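Local coordinates for protein precorrin-6A reductase (Rhodobacter capsulatus, PDB 4X7G) that probably reduces precorrin-6A with NADPH in cobalamin biosynthesis, holding the reduced tetrapyrrole and its cofactor between two Rossmann-type domains, at residues Gln179-Leu184 with Ala203-Ile208. Sequence-based numbering, arbitrary orientation.
Sequences QGDTEL and AEAKLI. With 3Y8 (3-[(1R,2S,3S,7S,11S,16S,17R,18R,19R)-2,7,12,18-tetrakis(2-hydroxy-2-oxoethyl)-3,13-bis(3-hydroxy-3-oxopropyl)-1,2,5,7,11,17-hexamethyl-17-(3-oxidanyl-3-oxidanylidene-prop-1-enyl)-3,6,8,10,15,16,18,19,21,24-decahydrocorrin-8-yl]propanoic acid), chain C.
The carboxylate oxygen OD2 of D181 accepts a hydrogen bond of 2.7 Å from a water, through which it can reach both K206 and the bound precorrin. The water takes a weak bond from the backbone of the neighbouring helix, K206 N lying 3.0 Å from the water oxygen, and it sits 3.2 Å from carboxylate oxygen O33 of 3Y8, another acceptor for its protons. The direct approach of D181 OD2 to K206 N, at 3.3 Å, is too poorly angled to count as a bond, so the polar link from D181 to K206 N runs through the water, beside direct side-chain packing. Around it the packing is close: D181 OD2 also rests 3.4 Å from K206 CB, with A205 CB flanking it. The other oxygen of D181, OD1, makes a salt bridge with R153 of strand 149-154.

K206 works at its other end. With CG set between the backbone N and the carbonyl carbon (chi1 58°), the chain extends away from D181 before bending at chi4, and NZ donates to O33 of the ligand at 2.9 Å. The same ammonium donates to A203 O at 2.9 Å, meeting the carbonyl at 133° and tilted 20° from its plane, which ties the lysine back to the loop just ahead of its helix. A203 CB lies against the ligand beside this carboxylate.

The contact joins helices 178-187 and 205-213 of the second Rossmann-type domain and illustrates indirect pairing of charge. K206 NZ stays 6.1 Å from D181 OD2 and is bonded instead to the ligand and to A203 O; its positive charge probably offsets the negative charge of the precorrin carboxylate, while R153 probably does the same for D181, and the water can bridge the two pairs.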
# COMPACT_ATOMS: atom_id res chain seq x y z
N GLN A 179 16.39 -2.40 10.94
CA GLN A 179 17.35 -3.43 11.19
C GLN A 179 17.19 -4.61 10.23
O GLN A 179 18.15 -5.16 9.76
CB GLN A 179 17.25 -3.95 12.61
CG GLN A 179 17.93 -3.09 13.62
CD GLN A 179 17.64 -3.62 15.02
OE1 GLN A 179 17.05 -4.71 15.22
NE2 GLN A 179 18.33 -3.04 15.92
N GLY A 180 15.96 -5.02 10.04
CA GLY A 180 15.68 -6.17 9.21
C GLY A 180 16.06 -5.92 7.73
O GLY A 180 16.73 -6.70 7.12
N ASP A 181 15.69 -4.71 7.24
CA ASP A 181 16.00 -4.40 5.83
C ASP A 181 17.42 -4.11 5.61
O ASP A 181 18.01 -4.41 4.57
CB ASP A 181 15.07 -3.28 5.35
CG ASP A 181 13.73 -3.80 4.91
OD1 ASP A 181 13.33 -4.91 5.33
OD2 ASP A 181 13.01 -3.06 4.19
N THR A 182 18.14 -3.57 6.63
CA THR A 182 19.57 -3.41 6.54
C THR A 182 20.22 -4.76 6.38
O THR A 182 21.10 -4.96 5.51
CB THR A 182 20.15 -2.62 7.73
OG1 THR A 182 19.56 -1.35 7.77
CG2 THR A 182 21.65 -2.47 7.63
N GLU A 183 19.87 -5.74 7.18
CA GLU A 183 20.49 -7.04 7.09
C GLU A 183 20.20 -7.69 5.76
O GLU A 183 21.08 -8.33 5.18
CB GLU A 183 19.99 -7.92 8.27
CG GLU A 183 20.36 -9.37 8.16
CD GLU A 183 21.82 -9.68 8.21
OE1 GLU A 183 22.56 -8.86 8.66
OE2 GLU A 183 22.28 -10.74 7.74
N LEU A 184 18.99 -7.56 5.23
CA LEU A 184 18.67 -8.11 3.93
C LEU A 184 19.50 -7.48 2.82
O LEU A 184 20.05 -8.18 2.00
CB LEU A 184 17.20 -7.93 3.71
CG LEU A 184 16.69 -8.49 2.37
CD1 LEU A 184 17.01 -9.97 2.29
CD2 LEU A 184 15.24 -8.17 2.19
N ALA A 203 6.58 0.38 5.20
CA ALA A 203 7.66 -0.02 4.27
C ALA A 203 8.60 1.12 4.03
O ALA A 203 9.36 1.11 3.06
CB ALA A 203 7.09 -0.61 3.03
N GLU A 204 8.69 2.08 4.98
CA GLU A 204 9.74 3.11 4.90
C GLU A 204 11.08 2.55 5.21
O GLU A 204 12.13 3.11 4.78
CB GLU A 204 9.39 4.24 5.86
CG GLU A 204 10.19 5.47 5.87
CD GLU A 204 9.48 6.43 6.88
OE1 GLU A 204 9.96 6.50 8.00
OE2 GLU A 204 8.36 6.91 6.63
N ALA A 205 11.12 1.43 5.91
CA ALA A 205 12.40 0.86 6.36
C ALA A 205 13.45 0.71 5.27
O ALA A 205 14.60 0.97 5.48
CB ALA A 205 12.18 -0.47 7.04
N LYS A 206 13.00 0.27 4.06
CA LYS A 206 13.95 0.02 3.02
C LYS A 206 14.70 1.29 2.61
O LYS A 206 15.83 1.21 2.19
CB LYS A 206 13.32 -0.64 1.76
CG LYS A 206 12.23 0.19 1.17
CD LYS A 206 11.62 -0.43 -0.06
CE LYS A 206 10.35 0.19 -0.49
NZ LYS A 206 9.22 -0.09 0.45
N LEU A 207 14.04 2.41 2.72
CA LEU A 207 14.68 3.70 2.34
C LEU A 207 15.76 4.09 3.34
O LEU A 207 16.83 4.56 3.00
CB LEU A 207 13.69 4.83 2.26
CG LEU A 207 12.53 4.60 1.35
CD1 LEU A 207 11.52 5.75 1.49
CD2 LEU A 207 12.99 4.43 -0.10
N ILE A 208 15.47 3.85 4.64
CA ILE A 208 16.46 4.16 5.68
C ILE A 208 17.62 3.23 5.62
O ILE A 208 18.80 3.60 5.76
CB ILE A 208 15.73 4.18 7.05
CG1 ILE A 208 14.58 5.17 7.08
CG2 ILE A 208 16.74 4.46 8.17
CD1 ILE A 208 13.51 5.03 8.16
C48 3Y8 C . -3.24 -8.09 1.13
C47 3Y8 C . -2.24 -8.12 4.17
C43 3Y8 C . -0.13 -4.24 8.51
C42 3Y8 C . 0.73 -4.70 7.26
C41 3Y8 C . 0.36 -3.70 6.19
C38 3Y8 C . 1.65 -1.02 3.64
C37 3Y8 C . 2.50 -1.69 4.65
C36 3Y8 C . 3.56 -3.74 5.63
C35 3Y8 C . 4.82 -2.72 2.95
C32 3Y8 C . 8.87 -3.80 0.51
C31 3Y8 C . 7.50 -3.23 -0.08
C2 3Y8 C . 4.28 -3.63 -1.29
C1 3Y8 C . 3.23 -4.73 -0.90
C4 3Y8 C . 3.89 -3.72 1.07
C5 3Y8 C . 3.81 -3.43 2.38
C7 3Y8 C . 2.50 -3.27 4.59
C8 3Y8 C . 1.19 -3.90 4.93
C6 3Y8 C . 2.74 -3.77 3.28
C3 3Y8 C . 4.98 -3.36 0.06
C11 3Y8 C . -0.19 -6.92 3.07
C12 3Y8 C . -1.47 -7.58 2.96
C13 3Y8 C . -1.89 -7.64 1.70
C14 3Y8 C . -0.84 -7.06 0.87
C15 3Y8 C . -0.91 -6.96 -0.50
C16 3Y8 C . 0.20 -6.34 -1.24
C17 3Y8 C . 0.39 -6.45 -2.73
C18 3Y8 C . 1.73 -5.67 -2.92
C19 3Y8 C . 1.89 -4.75 -1.63
C20 3Y8 C . 3.87 -6.12 -0.87
C21 3Y8 C . -1.75 -9.58 4.57
C24 3Y8 C . 0.86 -7.77 3.79
C25 3Y8 C . 5.29 -4.10 -2.36
C26 3Y8 C . 3.58 -2.33 -1.68
O59 3Y8 C . 3.28 -10.55 -2.32
C57 3Y8 C . 2.06 -10.11 -2.46
O58 3Y8 C . 1.05 -10.77 -2.81
C56 3Y8 C . 1.92 -8.62 -2.35
C55 3Y8 C . 0.69 -7.99 -3.07
C54 3Y8 C . -0.76 -5.88 -3.52
C60 3Y8 C . 1.85 -4.77 -4.15
C61 3Y8 C . 1.95 -5.44 -5.45
O62 3Y8 C . 1.77 -4.67 -6.47
O63 3Y8 C . 2.23 -6.66 -5.55
N24 3Y8 C . 0.93 -5.36 -0.69
N23 3Y8 C . 0.16 -6.66 1.70
C49 3Y8 C . -4.15 -6.87 0.94
C50 3Y8 C . -5.54 -7.13 0.47
O51 3Y8 C . -5.90 -8.29 0.16
O52 3Y8 C . -6.31 -6.11 0.52
O23 3Y8 C . -1.54 -9.76 5.78
O22 3Y8 C . -1.61 -10.38 3.68
C10 3Y8 C . -0.41 -5.54 3.77
C9 3Y8 C . 0.83 -4.73 3.94
N22 3Y8 C . 1.81 -4.69 2.94
O44 3Y8 C . 0.37 -3.32 9.18
O45 3Y8 C . -1.03 -4.92 8.79
O39 3Y8 C . 1.13 0.07 4.05
O40 3Y8 C . 1.62 -1.43 2.49
N21 3Y8 C . 2.99 -4.45 0.51
C27 3Y8 C . 4.56 -1.14 -1.92
O28 3Y8 C . 5.03 -1.05 -3.06
O29 3Y8 C . 4.82 -0.37 -1.00
C30 3Y8 C . 6.34 -4.02 0.45
O34 3Y8 C . 9.11 -5.01 0.15
O33 3Y8 C . 9.48 -2.89 1.06
O HOH W 1 10.69 -1.66 3.81